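Local coordinates for capsid fiber protein (Bacillus phage phi29, PDB 6QYY) that probably forms the trimeric base of the head fibers that decorate the phage capsid, at residues Ala7-Val13 with Ile27-His32; Ala15-Tyr21 with Pro39-Lys45; Val65-Ile71 with Gly83-Pro87; Gly74-Thr79 with Thr93-Ala98. All coordinates share one frame; numbering follows the deposited sequence.

How the contacts relate
Contact 1 closes the first loop, bringing 27-32 back beside 7-13, and contact 2 crosses it: 15-21 lies inside that loop and 39-45 beyond it. Both belong to one mixed sheet, in which strands 18-23 and 28-32 are neighbours. Contacts 3 and 4 follow and cross in the same way, 74-79 lying between 65-71 and 83-87; they belong to the second, antiparallel sheet. Contact 2 joins the two halves, since Leu18 N is probably hydrogen-bonded to Gly83 O and Ile66 N to Tyr16 O, while Leu18 and Pro39 pack on Phe95 of contact 4. Contacts 1 and 4, centres about 23 Å apart, do not touch.

Contact 1 of 4, residues Ala7-Val13 with Ile27-His32; sequences ARAKSNV and IIEISH
Ile30 meets the 7-13 segment with backbone and side chain alike. Its CG2 packs on Ala7 CB at 3.9 Å. With CG1 lodged between its own N and carbonyl carbon (chi1 59°), the CG1 arm runs alongside Ala9 CA and brings CD1 to 4.3 Å from Val13 CG2. Tyr21 and Thr53 also touch the Ile30 side chain. Along the backbone, Ile30 N donates to Arg8 O, and Ile30 O receives Lys10 N at 2.9 Å. Giving both its bonds to the two neighbours of Ala9 is the signature of parallel pairing. Strands 3-9 and 28-32 are in fact the only parallel neighbours in the mixed five-stranded sheet. Arg8 N extends the pairing with a 3.0 Å bond to Ile28 O.

Arg8 and Glu29 stand on the face away from Ile30. The arginine chain leaves extended and bends at chi3 (-51°); Ile27 CG2 lies at the edge of its guanidinium, near the plane, and NH1 is bonded to Gly50 O. Glu29 crosses Lys10 at about a right angle, so OE2 touches Lys10 CB at 3.3 Å while the ammonium group stays well away from the carboxylate.

Past the strand, one water ties the loop to its partner: it takes the N-H of His32, donates to Asn12 O at 2.7 Å, and bonds Ser11 OG. Asn12 O also sits over one face of the His32 ring, toward its rim, 3.6 Å from CE1, and His32 NE2 is bonded to Met14 N.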
loop_
_atom_site.group_PDB
_atom_site.type_symbol
_atom_site.label_atom_id
_atom_site.label_comp_id
_atom_site.label_asym_id
_atom_site.label_seq_id
_atom_site.Cartn_x
_atom_site.Cartn_y
_atom_site.Cartn_z
ATOM N N ALA A 7 -21.583 -5.635 -1.148
ATOM C CA ALA A 7 -21.238 -7.025 -1.366
ATOM C C ALA A 7 -22.309 -7.882 -0.715
ATOM O O ALA A 7 -23.107 -7.406 0.093
ATOM C CB ALA A 7 -19.856 -7.346 -0.788
ATOM N N ARG A 8 -22.321 -9.156 -1.073
ATOM C CA ARG A 8 -23.189 -10.135 -0.435
ATOM C C ARG A 8 -22.302 -11.157 0.256
ATOM O O ARG A 8 -21.310 -11.607 -0.315
ATOM C CB ARG A 8 -24.116 -10.816 -1.457
ATOM C CG ARG A 8 -25.124 -11.758 -0.827
ATOM C CD ARG A 8 -26.140 -12.292 -1.841
ATOM N NE ARG A 8 -26.788 -11.250 -2.647
ATOM C CZ ARG A 8 -27.888 -10.587 -2.294
ATOM N NH1 ARG A 8 -28.474 -10.827 -1.129
ATOM N NH2 ARG A 8 -28.402 -9.675 -3.106
ATOM N N ALA A 9 -22.641 -11.509 1.491
ATOM C CA ALA A 9 -21.890 -12.532 2.204
ATOM C C ALA A 9 -22.258 -13.898 1.646
ATOM O O ALA A 9 -23.426 -14.294 1.685
ATOM C CB ALA A 9 -22.190 -12.464 3.700
ATOM N N LYS A 10 -21.273 -14.626 1.133
ATOM C CA LYS A 10 -21.559 -15.961 0.628
ATOM C C LYS A 10 -21.526 -17.020 1.720
ATOM O O LYS A 10 -22.038 -18.125 1.515
ATOM C CB LYS A 10 -20.596 -16.303 -0.517
ATOM C CG LYS A 10 -19.380 -17.116 -0.171
ATOM C CD LYS A 10 -18.798 -17.676 -1.470
ATOM C CE LYS A 10 -17.635 -18.625 -1.228
ATOM N NZ LYS A 10 -17.263 -19.387 -2.461
ATOM N N SER A 11 -20.964 -16.693 2.876
ATOM C CA SER A 11 -21.049 -17.504 4.075
ATOM C C SER A 11 -20.954 -16.536 5.242
ATOM O O SER A 11 -20.661 -15.354 5.055
ATOM C CB SER A 11 -19.946 -18.558 4.118
ATOM O OG SER A 11 -18.702 -17.965 3.801
ATOM N N ASN A 12 -21.214 -17.028 6.449
ATOM C CA ASN A 12 -21.211 -16.121 7.589
ATOM C C ASN A 12 -19.839 -15.473 7.752
ATOM O O ASN A 12 -18.806 -16.133 7.616
ATOM C CB ASN A 12 -21.613 -16.865 8.862
ATOM C CG ASN A 12 -23.070 -17.303 8.845
ATOM O OD1 ASN A 12 -23.973 -16.503 8.573
ATOM N ND2 ASN A 12 -23.307 -18.570 9.151
ATOM N N VAL A 13 -19.834 -14.168 8.013
ATOM C CA VAL A 13 -18.603 -13.404 8.183
ATOM C C VAL A 13 -18.612 -12.796 9.578
ATOM O O VAL A 13 -19.581 -12.130 9.973
ATOM C CB VAL A 13 -18.449 -12.316 7.104
ATOM C CG1 VAL A 13 -17.344 -11.325 7.476
ATOM C CG2 VAL A 13 -18.170 -12.945 5.737
ATOM N N ILE A 27 -22.782 -9.470 -8.446
ATOM C CA ILE A 27 -22.361 -8.847 -7.198
ATOM C C ILE A 27 -21.096 -9.539 -6.724
ATOM O O ILE A 27 -20.865 -10.718 -7.021
ATOM C CB ILE A 27 -23.487 -8.914 -6.136
ATOM C CG1 ILE A 27 -23.243 -7.885 -5.036
ATOM C CG2 ILE A 27 -23.640 -10.348 -5.566
ATOM C CD1 ILE A 27 -24.456 -7.629 -4.188
ATOM N N ILE A 28 -20.253 -8.787 -6.009
ATOM C CA ILE A 28 -19.095 -9.356 -5.335
ATOM C C ILE A 28 -19.579 -10.057 -4.088
ATOM O O ILE A 28 -20.422 -9.531 -3.356
ATOM C CB ILE A 28 -18.059 -8.273 -4.976
ATOM C CG1 ILE A 28 -17.326 -7.791 -6.212
ATOM C CG2 ILE A 28 -17.016 -8.823 -4.003
ATOM C CD1 ILE A 28 -16.501 -8.878 -6.927
ATOM N N GLU A 29 -19.069 -11.256 -3.848
ATOM C CA GLU A 29 -19.358 -11.953 -2.610
ATOM C C GLU A 29 -18.133 -11.906 -1.704
ATOM O O GLU A 29 -16.995 -11.865 -2.177
ATOM C CB GLU A 29 -19.819 -13.391 -2.887
ATOM C CG GLU A 29 -21.121 -13.410 -3.685
ATOM C CD GLU A 29 -21.764 -14.785 -3.790
ATOM O OE1 GLU A 29 -23.012 -14.857 -3.889
ATOM O OE2 GLU A 29 -21.023 -15.791 -3.791
ATOM N N ILE A 30 -18.375 -11.833 -0.402
ATOM C CA ILE A 30 -17.302 -11.890 0.578
ATOM C C ILE A 30 -17.467 -13.152 1.411
ATOM O O ILE A 30 -18.572 -13.684 1.584
ATOM C CB ILE A 30 -17.271 -10.644 1.489
ATOM C CG1 ILE A 30 -18.593 -10.493 2.229
ATOM C CG2 ILE A 30 -16.927 -9.368 0.693
ATOM C CD1 ILE A 30 -18.540 -9.438 3.351
ATOM N N SER A 31 -16.348 -13.626 1.934
ATOM C CA SER A 31 -16.315 -14.756 2.849
ATOM C C SER A 31 -14.962 -14.695 3.533
ATOM O O SER A 31 -14.077 -13.943 3.118
ATOM C CB SER A 31 -16.530 -16.094 2.126
ATOM O OG SER A 31 -15.609 -16.255 1.066
ATOM N N HIS A 32 -14.814 -15.486 4.592
ATOM C CA HIS A 32 -13.521 -15.594 5.251
ATOM C C HIS A 32 -12.462 -16.058 4.265
ATOM O O HIS A 32 -12.665 -17.026 3.525
ATOM C CB HIS A 32 -13.609 -16.571 6.424
ATOM C CG HIS A 32 -14.417 -16.046 7.561
ATOM N ND1 HIS A 32 -15.028 -16.864 8.487
ATOM C CD2 HIS A 32 -14.730 -14.776 7.911
ATOM C CE1 HIS A 32 -15.681 -16.120 9.362
ATOM N NE2 HIS A 32 -15.512 -14.849 9.037
HETATM O O HOH W 1 -17.211 -16.763 5.502
#

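Contact 2 of 4, residues Ala15-Tyr21 with Pro39-Lys45; sequences AYRLLAY and PDYVAVK. With SO4 (sulfate ion), chain G.
A classic beta bulge sets the geometry where Leu19 faces both Asp40 and Tyr41. Leu19 O accepts two N-H groups: Asp40 N at 2.8 Å, almost in line with the carbonyl, and the longer Tyr41 N at 3.2 Å, from above the carbonyl plane. The extra residue brings the Asp40 carboxylate to the neighbouring backbone. With CG anti to its carbonyl carbon (chi1 -64°), Asp40 presents the anti lone pair of OD2 to Tyr21 N at 2.6 Å, and its CB lies over the Tyr21 ring face as a CH-pi contact.

The Tyr21 and Tyr41 side chains run side by side in the same direction, staggered so that the hydroxyl of Tyr21 reaches the base of Tyr41. Tyr21 OH rests 3.1 Å from Tyr41 CB and is buried with no hydrogen-bond partner in the model, whereas Tyr41 OH is bonded to Tyr58 N. Strand 41-42 is here an edge of the mixed sheet, antiparallel to 18-23, and Tyr21 also packs on Tyr97 of the second subunit.

Leu19 sends CD2 to 3.9 Å from Ala43 CB, on the face that carries Tyr41; Leu18 goes to the other face, where its CB meets Pro39 CB at 3.8 Å. Ala43 carries the pairing on, its N bonded to Arg17 O and its O receiving Tyr16 N; just beyond, the N-H groups of Val44 and Lys45 both reach sulfate O4, the latter at 2.8 Å. The ion probably came from the crystallisation liquor, and Lys45 NZ is bonded instead to Gln54 O.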
loop_
_atom_site.group_PDB
_atom_site.type_symbol
_atom_site.label_atom_id
_atom_site.label_comp_id
_atom_site.label_asym_id
_atom_site.label_seq_id
_atom_site.Cartn_x
_atom_site.Cartn_y
_atom_site.Cartn_z
ATOM N N ALA A 15 -16.756 -10.329 12.579
ATOM C CA ALA A 15 -15.969 -9.105 12.625
ATOM C C ALA A 15 -14.511 -9.428 12.919
ATOM O O ALA A 15 -14.192 -10.396 13.614
ATOM C CB ALA A 15 -16.537 -8.147 13.677
ATOM N N TYR A 16 -13.617 -8.614 12.355
ATOM C CA TYR A 16 -12.177 -8.733 12.572
ATOM C C TYR A 16 -11.616 -10.025 12.000
ATOM O O TYR A 16 -10.628 -10.550 12.511
ATOM C CB TYR A 16 -11.809 -8.599 14.057
ATOM C CG TYR A 16 -12.539 -7.422 14.649
ATOM C CD1 TYR A 16 -12.366 -6.153 14.098
ATOM C CD2 TYR A 16 -13.479 -7.579 15.670
ATOM C CE1 TYR A 16 -13.058 -5.053 14.576
ATOM C CE2 TYR A 16 -14.185 -6.462 16.171
ATOM C CZ TYR A 16 -13.959 -5.211 15.607
ATOM O OH TYR A 16 -14.626 -4.097 16.054
ATOM N N ARG A 17 -12.221 -10.526 10.929
ATOM C CA ARG A 17 -11.698 -11.678 10.217
ATOM C C ARG A 17 -11.277 -11.274 8.814
ATOM O O ARG A 17 -11.843 -10.355 8.207
ATOM C CB ARG A 17 -12.729 -12.802 10.157
ATOM C CG ARG A 17 -13.244 -13.221 11.526
ATOM C CD ARG A 17 -12.168 -13.920 12.330
ATOM N NE ARG A 17 -12.660 -14.327 13.648
ATOM C CZ ARG A 17 -13.246 -15.492 13.899
ATOM N NH1 ARG A 17 -13.421 -16.369 12.922
ATOM N NH2 ARG A 17 -13.660 -15.783 15.128
ATOM N N LEU A 18 -10.250 -11.948 8.319
ATOM C CA LEU A 18 -9.737 -11.662 6.987
ATOM C C LEU A 18 -10.735 -12.118 5.931
ATOM O O LEU A 18 -11.403 -13.144 6.095
ATOM C CB LEU A 18 -8.398 -12.377 6.774
ATOM C CG LEU A 18 -7.339 -11.987 7.813
ATOM C CD1 LEU A 18 -6.227 -13.046 7.846
ATOM C CD2 LEU A 18 -6.788 -10.585 7.537
ATOM N N LEU A 19 -10.826 -11.353 4.841
ATOM C CA LEU A 19 -11.835 -11.569 3.812
ATOM C C LEU A 19 -11.214 -11.863 2.450
ATOM O O LEU A 19 -10.138 -11.352 2.100
ATOM C CB LEU A 19 -12.749 -10.354 3.652
ATOM C CG LEU A 19 -13.588 -9.901 4.837
ATOM C CD1 LEU A 19 -14.295 -8.583 4.473
ATOM C CD2 LEU A 19 -14.582 -10.999 5.223
ATOM N N ALA A 20 -11.926 -12.692 1.694
ATOM C CA ALA A 20 -11.684 -12.943 0.281
ATOM C C ALA A 20 -12.854 -12.393 -0.532
ATOM O O ALA A 20 -14.021 -12.623 -0.191
ATOM C CB ALA A 20 -11.523 -14.444 0.007
ATOM N N TYR A 21 -12.545 -11.696 -1.617
ATOM C CA TYR A 21 -13.579 -11.261 -2.539
ATOM C C TYR A 21 -13.742 -12.309 -3.630
ATOM O O TYR A 21 -12.756 -12.868 -4.118
ATOM C CB TYR A 21 -13.217 -9.917 -3.158
ATOM C CG TYR A 21 -13.115 -8.784 -2.182
ATOM C CD1 TYR A 21 -13.704 -8.861 -0.924
ATOM C CD2 TYR A 21 -12.412 -7.628 -2.515
ATOM C CE1 TYR A 21 -13.618 -7.780 -0.025
ATOM C CE2 TYR A 21 -12.334 -6.561 -1.637
ATOM C CZ TYR A 21 -12.925 -6.639 -0.401
ATOM O OH TYR A 21 -12.831 -5.564 0.454
ATOM N N PRO A 39 -5.141 -12.534 2.070
ATOM C CA PRO A 39 -6.493 -11.976 2.087
ATOM C C PRO A 39 -6.615 -10.796 1.141
ATOM O O PRO A 39 -5.632 -10.147 0.770
ATOM C CB PRO A 39 -6.672 -11.528 3.543
ATOM C CG PRO A 39 -5.289 -11.204 3.993
ATOM C CD PRO A 39 -4.404 -12.239 3.311
ATOM N N ASP A 40 -7.855 -10.529 0.744
ATOM C CA ASP A 40 -8.162 -9.339 -0.044
ATOM C C ASP A 40 -8.427 -8.125 0.841
ATOM O O ASP A 40 -8.011 -7.010 0.505
ATOM C CB ASP A 40 -9.367 -9.604 -0.949
ATOM C CG ASP A 40 -9.092 -10.678 -1.987
ATOM O OD1 ASP A 40 -7.970 -10.688 -2.563
ATOM O OD2 ASP A 40 -9.987 -11.520 -2.234
ATOM N N TYR A 41 -9.106 -8.319 1.966
ATOM C CA TYR A 41 -9.359 -7.226 2.897
ATOM C C TYR A 41 -9.686 -7.844 4.256
ATOM O O TYR A 41 -9.348 -9.004 4.513
ATOM C CB TYR A 41 -10.454 -6.280 2.360
ATOM C CG TYR A 41 -10.333 -4.884 2.990
ATOM C CD1 TYR A 41 -9.156 -4.144 2.851
ATOM C CD2 TYR A 41 -11.362 -4.341 3.752
ATOM C CE1 TYR A 41 -9.017 -2.887 3.454
ATOM C CE2 TYR A 41 -11.233 -3.085 4.359
ATOM C CZ TYR A 41 -10.057 -2.367 4.207
ATOM O OH TYR A 41 -9.921 -1.123 4.802
ATOM N N VAL A 42 -10.326 -7.066 5.132
ATOM C CA VAL A 42 -10.629 -7.467 6.499
ATOM C C VAL A 42 -12.011 -6.936 6.869
ATOM O O VAL A 42 -12.423 -5.856 6.434
ATOM C CB VAL A 42 -9.550 -6.970 7.491
ATOM C CG1 VAL A 42 -9.466 -5.435 7.478
ATOM C CG2 VAL A 42 -9.806 -7.497 8.901
ATOM N N ALA A 43 -12.750 -7.710 7.658
ATOM C CA ALA A 43 -14.093 -7.307 8.053
ATOM C C ALA A 43 -14.016 -6.496 9.334
ATOM O O ALA A 43 -13.190 -6.755 10.210
ATOM C CB ALA A 43 -15.021 -8.518 8.260
ATOM N N VAL A 44 -14.871 -5.490 9.443
ATOM C CA VAL A 44 -15.031 -4.801 10.717
ATOM C C VAL A 44 -16.423 -4.963 11.284
ATOM O O VAL A 44 -16.740 -4.349 12.310
ATOM C CB VAL A 44 -14.658 -3.311 10.624
ATOM C CG1 VAL A 44 -13.212 -3.175 10.173
ATOM C CG2 VAL A 44 -15.616 -2.598 9.679
ATOM N N LYS A 45 -17.272 -5.743 10.633
ATOM C CA LYS A 45 -18.580 -6.071 11.181
ATOM C C LYS A 45 -18.927 -7.506 10.827
ATOM O O LYS A 45 -18.284 -8.147 9.995
ATOM C CB LYS A 45 -19.668 -5.109 10.693
ATOM C CG LYS A 45 -19.802 -4.956 9.195
ATOM C CD LYS A 45 -20.649 -3.701 8.888
ATOM C CE LYS A 45 -20.643 -3.340 7.408
ATOM N NZ LYS A 45 -20.954 -1.897 7.149
HETATM S S SO4 G . -17.235 -5.490 6.453
HETATM O O1 SO4 G . -16.012 -5.529 5.618
HETATM O O2 SO4 G . -18.000 -4.274 6.100
HETATM O O3 SO4 G . -18.071 -6.688 6.193
HETATM O O4 SO4 G . -16.846 -5.450 7.882
#

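Contact 3 of 4, residues Val65-Ile71 with Gly83-Pro87; sequences VIAGSDI and GTAVP
Gly68 N gives its hydrogen to Ala85 O at 2.8 Å, nearly straight at 168°. The same oxygen is approached by Ala67 CA at 3.4 Å and by Ile71 CD1. Ala85 also donates: its N bonds Ile66 O, two residues before Gly68, at 2.9 Å. These two bonds make a single bridge between Ala67 and Ala85. It links the chain just past strand 62-66 to the start of 85-87, the two outermost strands of the antiparallel sheet, consistent with a sheet that curls towards a small barrel.

Around the bridge, Val65 turns CG1 (anti to its N, chi1 -173°) onto Ala85 CB at 3.8 Å. Gly68 has no side chain, and Thr84 and Val86 close in on its CA: Thr84 OG1 lies 3.2 Å from Gly68 CA, and Val86 CG1 takes the next place beside it. Thr84 OG1 itself is bonded to Lys81 O. Farther along, the Ile71 side chain passes obliquely across Pro87, Ile71 CG1 lying 3.8 Å from Pro87 CD, and Ser69 OG also rests on that CD.

Backbone bonds and apolar contact thus carry the join between the segments, for the side-chain hydroxyls meet carbon here. Ser69 N is buried with no partner, a likely energetic cost that the surrounding packing would have to repay.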
loop_
_atom_site.group_PDB
_atom_site.type_symbol
_atom_site.label_atom_id
_atom_site.label_comp_id
_atom_site.label_asym_id
_atom_site.label_seq_id
_atom_site.Cartn_x
_atom_site.Cartn_y
_atom_site.Cartn_z
ATOM N N VAL A 65 -7.045 -7.955 13.589
ATOM C CA VAL A 65 -7.529 -9.281 13.212
ATOM C C VAL A 65 -7.530 -10.203 14.428
ATOM O O VAL A 65 -6.620 -10.162 15.261
ATOM C CB VAL A 65 -6.675 -9.915 12.088
ATOM C CG1 VAL A 65 -7.325 -11.214 11.626
ATOM C CG2 VAL A 65 -6.526 -8.950 10.903
ATOM N N ILE A 66 -8.539 -11.066 14.515
ATOM C CA ILE A 66 -8.562 -12.079 15.568
ATOM C C ILE A 66 -7.428 -13.081 15.356
ATOM O O ILE A 66 -7.236 -13.603 14.251
ATOM C CB ILE A 66 -9.921 -12.799 15.595
ATOM C CG1 ILE A 66 -11.058 -11.800 15.914
ATOM C CG2 ILE A 66 -9.901 -13.903 16.630
ATOM C CD1 ILE A 66 -10.948 -11.209 17.271
ATOM N N ALA A 67 -6.678 -13.364 16.426
ATOM C CA ALA A 67 -5.621 -14.373 16.373
ATOM C C ALA A 67 -6.204 -15.783 16.370
ATOM O O ALA A 67 -7.014 -16.139 17.234
ATOM C CB ALA A 67 -4.678 -14.215 17.564
ATOM N N GLY A 68 -5.765 -16.603 15.415
ATOM C CA GLY A 68 -6.149 -18.008 15.417
ATOM C C GLY A 68 -5.324 -18.902 16.317
ATOM O O GLY A 68 -5.716 -20.047 16.550
ATOM N N SER A 69 -4.190 -18.405 16.805
ATOM C CA SER A 69 -3.361 -19.069 17.804
ATOM C C SER A 69 -2.481 -17.992 18.433
ATOM O O SER A 69 -2.554 -16.820 18.060
ATOM C CB SER A 69 -2.543 -20.212 17.191
ATOM O OG SER A 69 -1.778 -19.764 16.083
ATOM N N ASP A 70 -1.656 -18.391 19.400
ATOM C CA ASP A 70 -0.862 -17.409 20.130
ATOM C C ASP A 70 0.124 -16.720 19.192
ATOM O O ASP A 70 0.841 -17.372 18.428
ATOM C CB ASP A 70 -0.116 -18.072 21.290
ATOM C CG ASP A 70 -1.035 -18.428 22.462
ATOM O OD1 ASP A 70 -2.273 -18.299 22.324
ATOM O OD2 ASP A 70 -0.514 -18.842 23.523
ATOM N N ILE A 71 0.141 -15.394 19.239
ATOM C CA ILE A 71 0.988 -14.588 18.374
ATOM C C ILE A 71 1.924 -13.775 19.259
ATOM O O ILE A 71 1.496 -13.207 20.271
ATOM C CB ILE A 71 0.154 -13.679 17.449
ATOM C CG1 ILE A 71 -0.570 -14.500 16.371
ATOM C CG2 ILE A 71 1.027 -12.613 16.802
ATOM C CD1 ILE A 71 -1.610 -13.711 15.591
ATOM N N GLY A 83 -10.690 -17.359 8.887
ATOM C CA GLY A 83 -10.295 -15.981 8.632
ATOM C C GLY A 83 -9.512 -15.312 9.739
ATOM O O GLY A 83 -9.404 -14.077 9.760
ATOM N N THR A 84 -8.972 -16.088 10.669
ATOM C CA THR A 84 -8.115 -15.531 11.694
ATOM C C THR A 84 -6.714 -15.336 11.129
ATOM O O THR A 84 -6.405 -15.738 10.001
ATOM C CB THR A 84 -8.082 -16.447 12.921
ATOM O OG1 THR A 84 -7.526 -17.737 12.574
ATOM C CG2 THR A 84 -9.473 -16.644 13.471
ATOM N N ALA A 85 -5.859 -14.704 11.924
ATOM C CA ALA A 85 -4.452 -14.536 11.590
ATOM C C ALA A 85 -3.606 -15.444 12.470
ATOM O O ALA A 85 -3.850 -15.546 13.677
ATOM C CB ALA A 85 -4.014 -13.085 11.776
ATOM N N VAL A 86 -2.616 -16.109 11.871
ATOM C CA VAL A 86 -1.747 -17.030 12.622
ATOM C C VAL A 86 -0.311 -16.870 12.154
ATOM O O VAL A 86 -0.036 -16.420 11.033
ATOM C CB VAL A 86 -2.181 -18.507 12.455
ATOM C CG1 VAL A 86 -3.616 -18.716 12.957
ATOM C CG2 VAL A 86 -2.016 -18.952 11.002
ATOM N N PRO A 87 0.645 -17.233 13.018
ATOM C CA PRO A 87 2.055 -17.224 12.606
ATOM C C PRO A 87 2.328 -18.209 11.476
ATOM O O PRO A 87 1.677 -19.249 11.347
ATOM C CB PRO A 87 2.801 -17.635 13.881
ATOM C CG PRO A 87 1.854 -17.340 14.999
ATOM C CD PRO A 87 0.491 -17.592 14.440
#

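Contact 4 of 4, residues Gly74-Thr79 with Thr93-Ala98; sequences GDNLTT and TVFGYA
Leu77 lies at the centre of an antiparallel pairing of strands 76-79 and 96-98, neighbours within the second five-stranded sheet. Backbone hydrogen bonds come first. Leu77 N goes to Gly96 O at 2.9 Å, and Leu77 O receives Phe95 N at 3.0 Å. At the other end, Ala98 N bonds Asp75 O, and Gly74 N reaches Ala98 O at 2.7 Å. Weak CH...O contacts fill the gaps, such as Val94 CA on Leu77 O.

One side chain adds a polar bond. Thr78 holds OG1 anti to its own N (chi1 -168°), which lets the hydroxyl donate to Thr93 O at 2.7 Å, from above the carbonyl plane. Asn76 OD1, bonded to Leu117 N, stands beside Tyr97 CB, its amide nearly perpendicular to the tyrosine ring. Asp75 has its partners elsewhere: OD2 is bonded to Lys72 N and OD1 to Gln23 NE2 of the third subunit, a link across the trimer.

Apolar contact falls on both faces. Leu77 CD1 meets Ala98 CB at 4.0 Å, and Leu110 touches Leu77 as well, while Asn76 CB on the opposite face packs on Val94 CG2 at 3.8 Å. The Phe95 ring, touched by Leu18 and Leu110 as well, turns its edge to the strand: CE2 lies 3.6 Å from Thr78 C, which is in the plane of the ring.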
loop_
_atom_site.group_PDB
_atom_site.type_symbol
_atom_site.label_atom_id
_atom_site.label_comp_id
_atom_site.label_asym_id
_atom_site.label_seq_id
_atom_site.Cartn_x
_atom_site.Cartn_y
_atom_site.Cartn_z
ATOM N N GLY A 74 6.262 -9.398 16.480
ATOM C CA GLY A 74 7.241 -9.656 15.446
ATOM C C GLY A 74 6.992 -10.894 14.606
ATOM O O GLY A 74 7.707 -11.095 13.615
ATOM N N ASP A 75 6.011 -11.727 14.968
ATOM C CA ASP A 75 5.669 -12.888 14.150
ATOM C C ASP A 75 5.203 -12.449 12.770
ATOM O O ASP A 75 4.433 -11.497 12.635
ATOM C CB ASP A 75 4.553 -13.705 14.813
ATOM C CG ASP A 75 5.064 -14.624 15.913
ATOM O OD1 ASP A 75 6.300 -14.749 16.067
ATOM O OD2 ASP A 75 4.221 -15.217 16.628
ATOM N N ASN A 76 5.655 -13.161 11.743
ATOM C CA ASN A 76 5.036 -13.041 10.435
ATOM C C ASN A 76 3.741 -13.838 10.398
ATOM O O ASN A 76 3.651 -14.927 10.971
ATOM C CB ASN A 76 5.987 -13.523 9.350
ATOM C CG ASN A 76 7.294 -12.788 9.379
ATOM O OD1 ASN A 76 7.320 -11.574 9.183
ATOM N ND2 ASN A 76 8.387 -13.505 9.627
ATOM N N LEU A 77 2.746 -13.292 9.704
ATOM C CA LEU A 77 1.371 -13.764 9.790
ATOM C C LEU A 77 0.816 -14.138 8.425
ATOM O O LEU A 77 1.115 -13.485 7.419
ATOM C CB LEU A 77 0.470 -12.679 10.402
ATOM C CG LEU A 77 0.855 -12.248 11.811
ATOM C CD1 LEU A 77 -0.105 -11.172 12.317
ATOM C CD2 LEU A 77 0.851 -13.441 12.776
ATOM N N THR A 78 -0.035 -15.169 8.420
ATOM C CA THR A 78 -0.858 -15.580 7.286
ATOM C C THR A 78 -2.269 -15.879 7.786
ATOM O O THR A 78 -2.557 -15.798 8.981
ATOM C CB THR A 78 -0.276 -16.822 6.591
ATOM O OG1 THR A 78 -0.948 -17.031 5.337
ATOM C CG2 THR A 78 -0.475 -18.049 7.473
ATOM N N THR A 79 -3.152 -16.237 6.860
ATOM C CA THR A 79 -4.517 -16.590 7.220
ATOM C C THR A 79 -4.565 -17.976 7.860
ATOM O O THR A 79 -4.002 -18.936 7.325
ATOM C CB THR A 79 -5.399 -16.562 5.975
ATOM O OG1 THR A 79 -5.266 -15.297 5.330
ATOM C CG2 THR A 79 -6.858 -16.782 6.342
ATOM N N THR A 93 3.173 -16.878 1.786
ATOM C CA THR A 93 1.841 -16.695 2.351
ATOM C C THR A 93 1.781 -15.586 3.384
ATOM O O THR A 93 0.701 -15.335 3.940
ATOM C CB THR A 93 1.333 -17.984 3.005
ATOM O OG1 THR A 93 2.124 -18.260 4.168
ATOM C CG2 THR A 93 1.389 -19.164 2.018
ATOM N N VAL A 94 2.900 -14.922 3.665
ATOM C CA VAL A 94 2.903 -13.837 4.637
ATOM C C VAL A 94 2.212 -12.617 4.047
ATOM O O VAL A 94 2.465 -12.234 2.898
ATOM C CB VAL A 94 4.337 -13.500 5.060
ATOM C CG1 VAL A 94 4.345 -12.240 5.900
ATOM C CG2 VAL A 94 4.936 -14.660 5.835
ATOM N N PHE A 95 1.336 -11.992 4.830
ATOM C CA PHE A 95 0.735 -10.730 4.435
ATOM C C PHE A 95 0.986 -9.627 5.448
ATOM O O PHE A 95 0.582 -8.488 5.205
ATOM C CB PHE A 95 -0.786 -10.876 4.194
ATOM C CG PHE A 95 -1.613 -10.993 5.459
ATOM C CD1 PHE A 95 -2.163 -9.862 6.070
ATOM C CD2 PHE A 95 -1.890 -12.240 6.010
ATOM C CE1 PHE A 95 -2.931 -9.973 7.235
ATOM C CE2 PHE A 95 -2.653 -12.360 7.170
ATOM C CZ PHE A 95 -3.175 -11.221 7.788
ATOM N N GLY A 96 1.661 -9.913 6.553
ATOM C CA GLY A 96 1.898 -8.873 7.535
ATOM C C GLY A 96 2.697 -9.423 8.690
ATOM O O GLY A 96 3.053 -10.603 8.720
ATOM N N TYR A 97 2.985 -8.540 9.648
ATOM C CA TYR A 97 3.708 -8.940 10.842
ATOM C C TYR A 97 3.063 -8.301 12.060
ATOM O O TYR A 97 2.514 -7.196 11.990
ATOM C CB TYR A 97 5.211 -8.574 10.762
ATOM C CG TYR A 97 5.516 -7.120 10.488
ATOM C CD1 TYR A 97 5.590 -6.199 11.525
ATOM C CD2 TYR A 97 5.760 -6.670 9.191
ATOM C CE1 TYR A 97 5.888 -4.864 11.287
ATOM C CE2 TYR A 97 6.066 -5.338 8.938
ATOM C CZ TYR A 97 6.120 -4.439 9.991
ATOM O OH TYR A 97 6.403 -3.123 9.753
ATOM N N ALA A 98 3.130 -9.012 13.179
ATOM C CA ALA A 98 2.460 -8.563 14.388
ATOM C C ALA A 98 3.305 -7.519 15.103
ATOM O O ALA A 98 4.518 -7.678 15.233
ATOM C CB ALA A 98 2.200 -9.750 15.318
#